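Local coordinates for DNR protein (Pseudomonas aeruginosa, PDB 2Z69) that probably acts as a DNA-binding transcriptional regulator of dissimilative nitrate respiration that senses nitric oxide, this chain being its sensor domain, at residues 63-68 with 104-109; 56-61 with 110-115; 21-26 with 124-129; 91-96 with 118-123. All blocks are in the same frame, centred on the assembly; numbering follows the deposited sequence.

Interaction 1. Residues 63-68 with 104-109; sequences CVKIYR and QAVVPS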
loop_
_atom_site.group_PDB
_atom_site.type_symbol
_atom_site.label_atom_id
_atom_site.label_comp_id
_atom_site.label_asym_id
_atom_site.label_seq_id
_atom_site.Cartn_x
_atom_site.Cartn_y
_atom_site.Cartn_z
ATOM N N CYS B 63 16.196 -20.569 11.765
ATOM C CA CYS B 63 15.255 -19.806 12.605
ATOM C C CYS B 63 15.877 -18.470 13.034
ATOM O O CYS B 63 16.999 -18.426 13.513
ATOM C CB CYS B 63 14.838 -20.642 13.817
ATOM S SG CYS B 63 13.661 -19.860 14.983
ATOM N N VAL B 64 15.145 -17.374 12.837
ATOM C CA VAL B 64 15.711 -16.001 13.026
ATOM C C VAL B 64 14.790 -15.239 13.989
ATOM O O VAL B 64 13.570 -15.336 13.867
ATOM C CB VAL B 64 15.796 -15.283 11.673
ATOM C CG1 VAL B 64 15.810 -13.763 11.819
ATOM C CG2 VAL B 64 17.038 -15.794 10.876
ATOM N N LYS B 65 15.350 -14.563 14.994
ATOM C CA LYS B 65 14.536 -13.713 15.850
ATOM C C LYS B 65 14.758 -12.234 15.513
ATOM O O LYS B 65 15.881 -11.810 15.136
ATOM C CB LYS B 65 14.785 -13.982 17.342
ATOM C CG LYS B 65 16.159 -13.541 17.868
ATOM C CD LYS B 65 16.153 -13.467 19.392
ATOM C CE LYS B 65 17.573 -13.167 19.892
ATOM N NZ LYS B 65 17.731 -13.058 21.403
ATOM N N ILE B 66 13.700 -11.436 15.642
ATOM C CA ILE B 66 13.781 -10.016 15.266
ATOM C C ILE B 66 13.360 -9.138 16.454
ATOM O O ILE B 66 12.289 -9.316 16.991
ATOM C CB ILE B 66 12.907 -9.729 13.968
ATOM C CG1 ILE B 66 13.364 -10.666 12.824
ATOM C CG2 ILE B 66 12.943 -8.235 13.584
ATOM C CD1 ILE B 66 12.801 -10.353 11.517
ATOM N N TYR B 67 14.211 -8.195 16.852
ATOM C CA TYR B 67 14.038 -7.424 18.093
ATOM C C TYR B 67 14.663 -6.029 18.012
ATOM O O TYR B 67 15.583 -5.820 17.224
ATOM C CB TYR B 67 14.686 -8.159 19.290
ATOM C CG TYR B 67 16.207 -8.351 19.183
ATOM C CD1 TYR B 67 16.728 -9.426 18.501
ATOM C CD2 TYR B 67 17.111 -7.451 19.785
ATOM C CE1 TYR B 67 18.098 -9.627 18.385
ATOM C CE2 TYR B 67 18.503 -7.655 19.683
ATOM C CZ TYR B 67 18.971 -8.761 18.976
ATOM O OH TYR B 67 20.312 -9.032 18.835
ATOM N N ARG B 68 14.188 -5.085 18.827
ATOM C CA ARG B 68 14.918 -3.833 19.033
ATOM C C ARG B 68 15.491 -3.802 20.455
ATOM O O ARG B 68 14.784 -4.103 21.443
ATOM C CB ARG B 68 14.019 -2.602 18.874
ATOM C CG ARG B 68 13.119 -2.559 17.633
ATOM C CD ARG B 68 11.800 -1.854 17.984
ATOM N NE ARG B 68 11.092 -1.291 16.829
ATOM C CZ ARG B 68 10.879 0.013 16.639
ATOM N NH1 ARG B 68 11.317 0.909 17.514
ATOM N NH2 ARG B 68 10.225 0.433 15.568
ATOM N N GLN B 104 18.604 -11.914 14.181
ATOM C CA GLN B 104 19.697 -12.769 14.651
ATOM C C GLN B 104 19.297 -14.217 14.505
ATOM O O GLN B 104 18.193 -14.591 14.882
ATOM C CB GLN B 104 20.013 -12.488 16.138
ATOM C CG GLN B 104 21.291 -13.200 16.677
ATOM C CD GLN B 104 21.626 -12.813 18.130
ATOM O OE1 GLN B 104 22.785 -12.800 18.548
ATOM N NE2 GLN B 104 20.629 -12.477 18.868
ATOM N N ALA B 105 20.193 -15.048 14.001
ATOM C CA ALA B 105 19.915 -16.471 13.878
ATOM C C ALA B 105 19.949 -17.081 15.273
ATOM O O ALA B 105 20.865 -16.811 16.053
ATOM C CB ALA B 105 20.949 -17.131 12.983
ATOM N N VAL B 106 18.935 -17.860 15.614
ATOM C CA VAL B 106 18.942 -18.570 16.886
ATOM C C VAL B 106 19.438 -20.036 16.743
ATOM O O VAL B 106 19.665 -20.682 17.747
ATOM C CB VAL B 106 17.592 -18.538 17.593
ATOM C CG1 VAL B 106 16.977 -17.128 17.546
ATOM C CG2 VAL B 106 16.687 -19.506 16.977
ATOM N N VAL B 107 19.599 -20.523 15.507
ATOM C CA VAL B 107 20.287 -21.805 15.175
ATOM C C VAL B 107 21.054 -21.582 13.850
ATOM O O VAL B 107 20.818 -20.576 13.191
ATOM C CB VAL B 107 19.299 -22.983 14.982
ATOM C CG1 VAL B 107 18.550 -23.301 16.281
ATOM C CG2 VAL B 107 18.325 -22.684 13.880
ATOM N N PRO B 108 21.975 -22.505 13.465
ATOM C CA PRO B 108 22.609 -22.384 12.149
ATOM C C PRO B 108 21.536 -22.251 11.077
ATOM O O PRO B 108 20.603 -23.064 11.050
ATOM C CB PRO B 108 23.340 -23.711 11.978
ATOM C CG PRO B 108 23.707 -24.112 13.417
ATOM C CD PRO B 108 22.451 -23.704 14.198
ATOM N N SER B 109 21.662 -21.235 10.219
ATOM C CA SER B 109 20.589 -20.907 9.280
ATOM C C SER B 109 21.161 -20.622 7.894
ATOM O O SER B 109 22.347 -20.274 7.749
ATOM C CB SER B 109 19.798 -19.663 9.807
ATOM O OG SER B 109 19.242 -19.923 11.106
#
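Lys65 and Gln104 form an antiparallel hydrogen-bonded pair, with Lys65 N to Gln104 O at 2.8 Å and Gln104 N to Lys65 O at 2.9 Å. Next to them Val64 and Ala105 make a non-hydrogen-bonded pair, and Val106 N then donates to Cys63 O at 2.9 Å. These backbone bonds are the tight part of the contact. Val64 and Ala105 turn to the buried face of the beta barrel, where Val46 and Ala103 also touch Val64. After Val106 the chain 106-108 loops away, yet Ser109 OG bridges the gap. It accepts from Cys63 N at 3.2 Å and donates to Val107 O at 2.7 Å, so one hydroxyl ties the turn to the strand. With SG of Cys63 anti to its backbone N (chi1 -180°), the sulfur rests 3.6 Å from Val106 CG2. The other face, carrying Lys65 and Gln104, is the more open, partly exposed side. Their extended chains run side by side in the same direction, Val106 CG1 packs 3.7 Å from Lys65 CG, and the Tyr67 ring passes Gln104 with its plane 41° from the amide. The Lys65 ammonium finds its salt bridge with Glu75 on strand 75-82. The chemistry implies a division of labour in this cyclic nucleotide-binding-type barrel: main-chain bonds, with one to the Ser109 hydroxyl, join the two segments, while the charged end on the exposed face is paired with the next strand over.

Interaction 2. Residues 56-61 with 110-115; sequences FYYLIS and QLFRFS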
loop_
_atom_site.group_PDB
_atom_site.type_symbol
_atom_site.label_atom_id
_atom_site.label_comp_id
_atom_site.label_asym_id
_atom_site.label_seq_id
_atom_site.Cartn_x
_atom_site.Cartn_y
_atom_site.Cartn_z
ATOM N N PHE B 56 15.526 -7.792 1.610
ATOM C CA PHE B 56 14.763 -8.671 2.494
ATOM C C PHE B 56 15.232 -10.117 2.276
ATOM O O PHE B 56 16.025 -10.368 1.366
ATOM C CB PHE B 56 13.260 -8.536 2.263
ATOM C CG PHE B 56 12.804 -9.020 0.933
ATOM C CD1 PHE B 56 13.020 -8.250 -0.223
ATOM C CD2 PHE B 56 12.102 -10.221 0.819
ATOM C CE1 PHE B 56 12.583 -8.685 -1.465
ATOM C CE2 PHE B 56 11.664 -10.678 -0.428
ATOM C CZ PHE B 56 11.887 -9.905 -1.567
ATOM N N TYR B 57 14.729 -11.033 3.109
ATOM C CA TYR B 57 15.283 -12.368 3.254
ATOM C C TYR B 57 14.214 -13.462 3.131
ATOM O O TYR B 57 13.088 -13.304 3.578
ATOM C CB TYR B 57 15.996 -12.493 4.594
ATOM C CG TYR B 57 17.204 -11.601 4.638
ATOM C CD1 TYR B 57 17.085 -10.232 4.904
ATOM C CD2 TYR B 57 18.460 -12.115 4.326
ATOM C CE1 TYR B 57 18.230 -9.397 4.878
ATOM C CE2 TYR B 57 19.570 -11.304 4.276
ATOM C CZ TYR B 57 19.457 -9.963 4.580
ATOM O OH TYR B 57 20.620 -9.194 4.536
ATOM N N TYR B 58 14.582 -14.551 2.465
ATOM C CA TYR B 58 13.831 -15.787 2.582
ATOM C C TYR B 58 14.665 -16.764 3.411
ATOM O O TYR B 58 15.855 -16.981 3.125
ATOM C CB TYR B 58 13.563 -16.345 1.204
ATOM C CG TYR B 58 12.847 -17.663 1.193
ATOM C CD1 TYR B 58 13.576 -18.844 1.105
ATOM C CD2 TYR B 58 11.464 -17.730 1.280
ATOM C CE1 TYR B 58 12.970 -20.069 1.086
ATOM C CE2 TYR B 58 10.811 -18.987 1.246
ATOM C CZ TYR B 58 11.596 -20.140 1.152
ATOM O OH TYR B 58 11.060 -21.372 1.141
ATOM N N LEU B 59 14.051 -17.348 4.434
ATOM C CA LEU B 59 14.758 -18.283 5.320
ATOM C C LEU B 59 14.632 -19.712 4.775
ATOM O O LEU B 59 13.580 -20.358 4.875
ATOM C CB LEU B 59 14.199 -18.163 6.770
ATOM C CG LEU B 59 14.869 -18.883 7.935
ATOM C CD1 LEU B 59 16.355 -18.626 7.989
ATOM C CD2 LEU B 59 14.186 -18.490 9.252
ATOM N N ILE B 60 15.715 -20.209 4.183
ATOM C CA ILE B 60 15.689 -21.552 3.601
ATOM C C ILE B 60 15.611 -22.556 4.754
ATOM O O ILE B 60 14.711 -23.373 4.801
ATOM C CB ILE B 60 16.912 -21.836 2.694
ATOM C CG1 ILE B 60 17.003 -20.807 1.550
ATOM C CG2 ILE B 60 16.886 -23.284 2.171
ATOM C CD1 ILE B 60 18.465 -20.490 1.186
ATOM N N SER B 61 16.530 -22.437 5.719
ATOM C CA SER B 61 16.602 -23.417 6.807
ATOM C C SER B 61 17.011 -22.651 8.032
ATOM O O SER B 61 17.754 -21.658 7.934
ATOM C CB SER B 61 17.638 -24.510 6.490
ATOM O OG SER B 61 18.961 -23.963 6.439
ATOM N N GLN B 110 20.315 -20.747 6.877
ATOM C CA GLN B 110 20.707 -20.399 5.535
ATOM C C GLN B 110 19.595 -19.571 4.910
ATOM O O GLN B 110 18.418 -19.890 5.060
ATOM C CB GLN B 110 21.005 -21.661 4.685
ATOM C CG GLN B 110 21.651 -21.307 3.365
ATOM C CD GLN B 110 22.143 -22.509 2.581
ATOM O OE1 GLN B 110 21.361 -23.373 2.226
ATOM N NE2 GLN B 110 23.443 -22.555 2.297
ATOM N N LEU B 111 19.976 -18.520 4.188
ATOM C CA LEU B 111 18.994 -17.596 3.612
ATOM C C LEU B 111 19.306 -17.219 2.190
ATOM O O LEU B 111 20.443 -17.396 1.748
ATOM C CB LEU B 111 18.879 -16.302 4.440
ATOM C CG LEU B 111 18.792 -16.518 5.951
ATOM C CD1 LEU B 111 20.119 -16.029 6.553
ATOM C CD2 LEU B 111 17.673 -15.735 6.548
ATOM N N PHE B 112 18.280 -16.709 1.492
ATOM C CA PHE B 112 18.422 -15.943 0.269
ATOM C C PHE B 112 18.241 -14.495 0.649
ATOM O O PHE B 112 17.276 -14.173 1.327
ATOM C CB PHE B 112 17.308 -16.309 -0.707
ATOM C CG PHE B 112 17.518 -17.610 -1.414
ATOM C CD1 PHE B 112 16.465 -18.508 -1.546
ATOM C CD2 PHE B 112 18.757 -17.928 -1.973
ATOM C CE1 PHE B 112 16.623 -19.721 -2.223
ATOM C CE2 PHE B 112 18.938 -19.140 -2.665
ATOM C CZ PHE B 112 17.861 -20.039 -2.796
ATOM N N ARG B 113 19.160 -13.624 0.246
ATOM C CA ARG B 113 19.016 -12.179 0.449
ATOM C C ARG B 113 18.587 -11.577 -0.868
ATOM O O ARG B 113 19.360 -11.608 -1.835
ATOM C CB ARG B 113 20.350 -11.548 0.822
ATOM C CG ARG B 113 20.410 -10.037 0.620
ATOM C CD ARG B 113 21.592 -9.356 1.381
ATOM N NE ARG B 113 22.848 -9.965 0.998
ATOM C CZ ARG B 113 23.737 -10.514 1.817
ATOM N NH1 ARG B 113 23.575 -10.516 3.140
ATOM N NH2 ARG B 113 24.822 -11.042 1.290
ATOM N N PHE B 114 17.379 -11.031 -0.930
ATOM C CA PHE B 114 16.902 -10.401 -2.157
ATOM C C PHE B 114 17.019 -8.891 -2.057
ATOM O O PHE B 114 16.661 -8.312 -1.046
ATOM C CB PHE B 114 15.454 -10.761 -2.377
ATOM C CG PHE B 114 15.211 -12.216 -2.569
ATOM C CD1 PHE B 114 14.711 -12.992 -1.541
ATOM C CD2 PHE B 114 15.454 -12.814 -3.779
ATOM C CE1 PHE B 114 14.452 -14.328 -1.726
ATOM C CE2 PHE B 114 15.203 -14.158 -3.956
ATOM C CZ PHE B 114 14.704 -14.908 -2.922
ATOM N N SER B 115 17.522 -8.251 -3.103
ATOM C CA SER B 115 17.567 -6.800 -3.192
ATOM C C SER B 115 16.161 -6.197 -3.260
ATOM O O SER B 115 15.306 -6.661 -4.044
ATOM C CB SER B 115 18.334 -6.421 -4.468
ATOM O OG SER B 115 18.239 -5.049 -4.736
HETATM O O HOH W 1 20.053 -24.970 4.124
#
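Ile60 reaches Phe112 through two torsions: chi1 of -58° sets CG1 anti to the carbonyl carbon, and chi2 of 146° carries CD1 over the centre of the Phe112 ring, a CH-pi contact 3.8 Å from the centroid. The motif is a classic beta bulge in the antiparallel sheet of the cyclic nucleotide-binding-type barrel. Ile60 and Ser61 both face Gln110, and Gln110 O accepts from both Ile60 N, at 2.9 Å, and Ser61 N, at 3.2 Å. Before the bulge the strands pair regularly, Phe56 with Phe114 and Tyr58 with Phe112 exchanging backbone bonds. Phe56, Tyr58, Phe112 and Phe114 share one face, which helix 6-14 covers in part. There Phe114 CB sits over the rim of one Phe56 ring face, while the two rings, slid apart, barely overlap; CE1 of Phe114 meets Tyr58 CB at 3.7 Å. On the other face Leu59 CD1 and Leu111 CD2 press together at 3.5 Å, closer than usual for carbons. Tyr57 and Arg113 lie side by side there, the phenol hydroxyl at the edge of a guanidinium turned 89° from the ring; Asp36 holds the polar end of Arg113 in a salt bridge. Gln110 NE2 is hydrogen-bonded to Asn39 of strand 36-40, and at the bulge one water donates to Gln110 OE1 at 2.8 Å and is hydrogen-bonded to Ser61 OG at 2.8 Å.

Interaction 3. Residues 21-26 with 124-129; sequences EPLSPV and QDNTPL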
loop_
_atom_site.group_PDB
_atom_site.type_symbol
_atom_site.label_atom_id
_atom_site.label_comp_id
_atom_site.label_asym_id
_atom_site.label_seq_id
_atom_site.Cartn_x
_atom_site.Cartn_y
_atom_site.Cartn_z
ATOM N N GLU B 21 4.821 -15.840 -5.560
ATOM C CA GLU B 21 3.771 -16.580 -6.289
ATOM C C GLU B 21 3.265 -15.886 -7.567
ATOM O O GLU B 21 3.253 -16.511 -8.644
ATOM C CB GLU B 21 2.603 -16.930 -5.341
ATOM C CG GLU B 21 1.238 -17.120 -6.011
ATOM C CD GLU B 21 1.180 -18.350 -6.889
ATOM O OE1 GLU B 21 1.989 -19.277 -6.656
ATOM O OE2 GLU B 21 0.330 -18.390 -7.812
ATOM N N PRO B 22 2.839 -14.602 -7.468
ATOM C CA PRO B 22 2.264 -13.959 -8.670
ATOM C C PRO B 22 3.294 -13.672 -9.776
ATOM O O PRO B 22 2.915 -13.294 -10.898
ATOM C CB PRO B 22 1.668 -12.650 -8.126
ATOM C CG PRO B 22 1.696 -12.777 -6.605
ATOM C CD PRO B 22 2.832 -13.690 -6.307
ATOM N N LEU B 23 4.578 -13.862 -9.456
ATOM C CA LEU B 23 5.654 -13.726 -10.427
ATOM C C LEU B 23 5.624 -14.866 -11.426
ATOM O O LEU B 23 5.310 -16.005 -11.063
ATOM C CB LEU B 23 7.010 -13.702 -9.726
ATOM C CG LEU B 23 7.323 -12.479 -8.860
ATOM C CD1 LEU B 23 8.707 -12.615 -8.239
ATOM C CD2 LEU B 23 7.238 -11.206 -9.676
ATOM N N SER B 24 5.932 -14.545 -12.687
ATOM C CA SER B 24 6.105 -15.542 -13.733
ATOM C C SER B 24 7.414 -16.256 -13.455
ATOM O O SER B 24 8.266 -15.700 -12.766
ATOM C CB SER B 24 6.181 -14.874 -15.106
ATOM O OG SER B 24 7.310 -14.017 -15.187
ATOM N N PRO B 25 7.571 -17.498 -13.967
ATOM C CA PRO B 25 8.860 -18.210 -13.982
ATOM C C PRO B 25 10.052 -17.338 -14.408
ATOM O O PRO B 25 11.117 -17.406 -13.793
ATOM C CB PRO B 25 8.619 -19.323 -15.003
ATOM C CG PRO B 25 7.171 -19.630 -14.843
ATOM C CD PRO B 25 6.479 -18.335 -14.501
ATOM N N VAL B 26 9.859 -16.522 -15.444
ATOM C CA VAL B 26 10.901 -15.626 -15.952
ATOM C C VAL B 26 11.336 -14.616 -14.885
ATOM O O VAL B 26 12.526 -14.474 -14.609
ATOM C CB VAL B 26 10.442 -14.873 -17.235
ATOM C CG1 VAL B 26 11.612 -14.108 -17.865
ATOM C CG2 VAL B 26 9.843 -15.842 -18.233
ATOM N N GLN B 124 7.203 -3.487 -10.952
ATOM C CA GLN B 124 6.869 -2.504 -11.972
ATOM C C GLN B 124 6.272 -3.093 -13.254
ATOM O O GLN B 124 5.690 -2.351 -14.039
ATOM C CB GLN B 124 8.079 -1.648 -12.308
ATOM C CG GLN B 124 8.570 -0.800 -11.137
ATOM C CD GLN B 124 9.914 -0.165 -11.426
ATOM O OE1 GLN B 124 10.243 0.114 -12.582
ATOM N NE2 GLN B 124 10.707 0.066 -10.374
ATOM N N ASP B 125 6.422 -4.399 -13.473
ATOM C CA ASP B 125 5.655 -5.078 -14.519
ATOM C C ASP B 125 4.912 -6.343 -14.059
ATOM O O ASP B 125 4.846 -7.353 -14.768
ATOM C CB ASP B 125 6.489 -5.326 -15.782
ATOM C CG ASP B 125 7.653 -6.262 -15.547
ATOM O OD1 ASP B 125 7.752 -7.280 -16.272
ATOM O OD2 ASP B 125 8.479 -5.970 -14.653
ATOM N N ASN B 126 4.351 -6.276 -12.864
ATOM C CA ASN B 126 3.429 -7.297 -12.392
ATOM C C ASN B 126 2.296 -6.612 -11.630
ATOM O O ASN B 126 2.387 -6.430 -10.420
ATOM C CB ASN B 126 4.144 -8.331 -11.507
ATOM C CG ASN B 126 3.337 -9.620 -11.327
ATOM O OD1 ASN B 126 3.857 -10.719 -11.502
ATOM N ND2 ASN B 126 2.071 -9.487 -11.000
ATOM N N THR B 127 1.238 -6.227 -12.344
ATOM C CA THR B 127 0.063 -5.596 -11.693
ATOM C C THR B 127 -0.547 -6.470 -10.592
ATOM O O THR B 127 -0.746 -5.965 -9.512
ATOM C CB THR B 127 -1.029 -5.174 -12.670
ATOM O OG1 THR B 127 -0.449 -4.935 -13.946
ATOM C CG2 THR B 127 -1.727 -3.911 -12.193
ATOM N N PRO B 128 -0.790 -7.782 -10.845
ATOM C CA PRO B 128 -1.310 -8.655 -9.801
ATOM C C PRO B 128 -0.490 -8.567 -8.509
ATOM O O PRO B 128 -1.070 -8.421 -7.435
ATOM C CB PRO B 128 -1.180 -10.051 -10.422
ATOM C CG PRO B 128 -1.361 -9.819 -11.874
ATOM C CD PRO B 128 -0.611 -8.525 -12.112
ATOM N N LEU B 129 0.839 -8.624 -8.613
ATOM C CA LEU B 129 1.701 -8.512 -7.436
ATOM C C LEU B 129 1.565 -7.152 -6.761
ATOM O O LEU B 129 1.461 -7.086 -5.537
ATOM C CB LEU B 129 3.169 -8.818 -7.777
ATOM C CG LEU B 129 4.178 -8.877 -6.625
ATOM C CD1 LEU B 129 3.824 -9.947 -5.622
ATOM C CD2 LEU B 129 5.611 -9.055 -7.134
#
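Leu129 lies against Pro22 and Leu23 with its side chain running across the proline ring at about a right angle. Its CB starts the contact, 4.1 Å from Pro22 CB. CG, anti to the backbone N (chi1 -174°), packs against Leu123 of helix 116-123. From there the branch divides: CD1 meets the proline ring at Pro22 CG, 3.7 Å away, and touches Pro22 CD at 3.9 Å, while CD2 turns to Leu23 and comes within 3.7 Å of Leu23 CD2. Within the two segments CD1 thus goes to Pro22 and CD2 to Leu23; CD1 also packs on the Tyr119 hydroxyl. The contact is chiefly hydrocarbon. Asn126, buried at the N-cap position of helix 127-140, lies beside the Pro22 carbonyl. Ser24 caps the other helix, its hydroxyl bonded to Gln27 N, and Asp125 reaches the side chain of the same Gln27. The contact therefore joins the loop leading into helix 25-33 to the start of helix 127-140, with helix 116-123 packing against Leu129, and close by Thr127 is hydrogen-bonded to Thr127 of the second subunit, consistent with 127-140 belonging to the dimerization helix.

Interaction 4. Residues 91-96 with 118-123; sequences MMFMDT and AYLRQL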
loop_
_atom_site.group_PDB
_atom_site.type_symbol
_atom_site.label_atom_id
_atom_site.label_comp_id
_atom_site.label_asym_id
_atom_site.label_seq_id
_atom_site.Cartn_x
_atom_site.Cartn_y
_atom_site.Cartn_z
ATOM N N MET B 91 10.205 -3.385 4.673
ATOM C CA MET B 91 11.162 -2.269 4.739
ATOM C C MET B 91 11.109 -1.449 3.457
ATOM O O MET B 91 11.367 -0.242 3.469
ATOM C CB MET B 91 12.600 -2.755 5.031
ATOM C CG MET B 91 12.893 -3.178 6.516
ATOM S SD MET B 91 12.636 -1.929 7.815
ATOM C CE MET B 91 13.586 -0.545 7.206
ATOM N N MET B 92 10.759 -2.119 2.363
ATOM C CA MET B 92 10.596 -1.502 1.042
ATOM C C MET B 92 9.500 -0.442 0.969
ATOM O O MET B 92 9.506 0.410 0.080
ATOM C CB MET B 92 10.193 -2.577 0.052
ATOM C CG MET B 92 11.294 -3.181 -0.721
ATOM S SD MET B 92 10.692 -4.611 -1.637
ATOM C CE MET B 92 10.703 -5.854 -0.347
ATOM N N PHE B 93 8.541 -0.542 1.878
ATOM C CA PHE B 93 7.328 0.283 1.867
ATOM C C PHE B 93 7.226 1.055 3.174
ATOM O O PHE B 93 6.136 1.274 3.714
ATOM C CB PHE B 93 6.083 -0.589 1.646
ATOM C CG PHE B 93 6.157 -1.458 0.422
ATOM C CD1 PHE B 93 6.528 -2.799 0.529
ATOM C CD2 PHE B 93 5.877 -0.934 -0.840
ATOM C CE1 PHE B 93 6.607 -3.623 -0.602
ATOM C CE2 PHE B 93 5.958 -1.747 -1.988
ATOM C CZ PHE B 93 6.328 -3.095 -1.867
ATOM N N MET B 94 8.392 1.433 3.683
ATOM C CA MET B 94 8.535 2.364 4.791
ATOM C C MET B 94 9.366 3.533 4.258
ATOM O O MET B 94 10.272 3.347 3.449
ATOM C CB MET B 94 9.262 1.672 5.950
ATOM C CG MET B 94 8.356 0.811 6.811
ATOM S SD MET B 94 9.216 -0.118 8.101
ATOM C CE MET B 94 10.296 1.123 8.805
ATOM N N ASP B 95 9.078 4.741 4.681
ATOM C CA ASP B 95 9.897 5.850 4.199
ATOM C C ASP B 95 11.078 6.022 5.147
ATOM O O ASP B 95 11.308 7.100 5.685
ATOM C CB ASP B 95 9.071 7.123 4.027
ATOM C CG ASP B 95 8.197 7.097 2.763
ATOM O OD1 ASP B 95 8.323 6.150 1.947
ATOM O OD2 ASP B 95 7.381 8.036 2.578
ATOM N N THR B 96 11.812 4.932 5.355
ATOM C CA THR B 96 12.926 4.917 6.298
ATOM C C THR B 96 14.143 4.225 5.674
ATOM O O THR B 96 14.012 3.151 5.102
ATOM C CB THR B 96 12.533 4.285 7.670
ATOM O OG1 THR B 96 13.020 5.111 8.724
ATOM C CG2 THR B 96 13.127 2.934 7.856
ATOM N N ALA B 118 15.752 -4.944 -6.872
ATOM C CA ALA B 118 15.425 -5.968 -7.865
ATOM C C ALA B 118 14.003 -6.449 -7.724
ATOM O O ALA B 118 13.361 -6.700 -8.702
ATOM C CB ALA B 118 16.381 -7.158 -7.768
ATOM N N TYR B 119 13.511 -6.609 -6.507
ATOM C CA TYR B 119 12.125 -7.048 -6.332
ATOM C C TYR B 119 11.165 -5.989 -6.913
ATOM O O TYR B 119 10.250 -6.311 -7.696
ATOM C CB TYR B 119 11.836 -7.366 -4.858
ATOM C CG TYR B 119 10.452 -7.922 -4.582
ATOM C CD1 TYR B 119 10.137 -9.250 -4.856
ATOM C CD2 TYR B 119 9.454 -7.109 -4.062
ATOM C CE1 TYR B 119 8.855 -9.753 -4.587
ATOM C CE2 TYR B 119 8.182 -7.599 -3.811
ATOM C CZ TYR B 119 7.895 -8.921 -4.062
ATOM O OH TYR B 119 6.627 -9.374 -3.792
ATOM N N LEU B 120 11.427 -4.725 -6.578
ATOM C CA LEU B 120 10.587 -3.625 -7.006
ATOM C C LEU B 120 10.632 -3.432 -8.524
ATOM O O LEU B 120 9.682 -2.933 -9.121
ATOM C CB LEU B 120 10.973 -2.329 -6.269
ATOM C CG LEU B 120 10.633 -2.238 -4.770
ATOM C CD1 LEU B 120 11.378 -1.080 -4.094
ATOM C CD2 LEU B 120 9.115 -2.069 -4.603
ATOM N N ARG B 121 11.720 -3.864 -9.145
ATOM C CA ARG B 121 11.814 -3.871 -10.592
ATOM C C ARG B 121 10.813 -4.839 -11.223
ATOM O O ARG B 121 10.219 -4.520 -12.262
ATOM C CB ARG B 121 13.234 -4.226 -11.014
ATOM C CG ARG B 121 13.768 -3.446 -12.233
ATOM C CD ARG B 121 15.267 -3.753 -12.421
ATOM N NE ARG B 121 16.030 -3.364 -11.245
ATOM C CZ ARG B 121 17.071 -4.031 -10.750
ATOM N NH1 ARG B 121 17.500 -5.158 -11.321
ATOM N NH2 ARG B 121 17.675 -3.572 -9.661
ATOM N N GLN B 122 10.636 -6.013 -10.613
ATOM C CA GLN B 122 9.656 -7.020 -11.091
ATOM C C GLN B 122 8.253 -6.499 -10.902
ATOM O O GLN B 122 7.370 -6.686 -11.744
ATOM C CB GLN B 122 9.764 -8.348 -10.324
ATOM C CG GLN B 122 11.139 -8.926 -10.270
ATOM C CD GLN B 122 11.806 -8.890 -11.616
ATOM O OE1 GLN B 122 11.367 -9.554 -12.561
ATOM N NE2 GLN B 122 12.867 -8.091 -11.724
ATOM N N LEU B 123 8.064 -5.852 -9.759
ATOM C CA LEU B 123 6.789 -5.286 -9.379
ATOM C C LEU B 123 6.299 -4.309 -10.431
ATOM O O LEU B 123 5.125 -4.312 -10.771
ATOM C CB LEU B 123 6.924 -4.606 -8.011
ATOM C CG LEU B 123 5.685 -4.134 -7.281
ATOM C CD1 LEU B 123 4.731 -5.265 -7.166
ATOM C CD2 LEU B 123 6.100 -3.660 -5.905
#
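Met92 and Leu120 bring the two backbones closest, with CA atoms 8.3 Å apart, as a short 3-10 segment and the turn after it approach helix 116-123 through side chains alone. Met92 points its CB at the helix, and an extended chi2 (171°) carries SD to Tyr119 and Leu120; the chain then bends at chi3. SD lies 3.7 Å from Tyr119 CD2 and 4.9 Å from the centroid of that ring, an oblique Met-aromatic contact in which the two side chains cross at about a right angle. The same SD touches Leu120 CG at 3.9 Å, where methionine and leucine slide past each other in opposite directions. CG of Tyr119 is anti to the backbone N (chi1 -176°); the hydroxyl is bonded to Leu19 O, which probably restrains the ring, and Phe56 meets the ring edge-to-face. One residue on, Phe93 brings CZ to Leu120 CD2 at 4.0 Å and to Leu123 CD2 at 4.1 Å. The second of these contacts is tip to tip, with the methyl at the edge of the ring, near its plane. Met92 CB meanwhile lies 3.6 Å above one face of the Phe93 ring, toward the rim, so the two neighbours in the loop also pack on each other. Phe93 touches Leu133 of helix 127-140 as well as Ser138 of the second subunit. No hydrogen bond crosses between the segments: the loop is held to the helix by dispersion and a sulfur-aromatic contact, which are less demanding of exact geometry than polar bonds.

Interactions 1 and 2 lie in the beta barrel, with centres 12 Å apart; strand 55-59 leads directly into 63-69, and 102-105 into 109-115, so interaction 1 is nested within the loop that interaction 2 closes. Strand 109-115 then runs into helix 116-123, which carries interaction 4, and interactions 2 and 4 touch where the barrel meets both the 91-96 loop and that helix. Interaction 3 encloses all the others along the chain and touches interaction 4, 14 Å away between centres. Interactions 1 and 3 sit on opposite sides of the chain's centre, their centres about 29 Å apart. Touches between interactions 1 and 2, 2 and 4, and 4 and 3 thus lead from the barrel to helix 127-140, probably part of the dimerization helix.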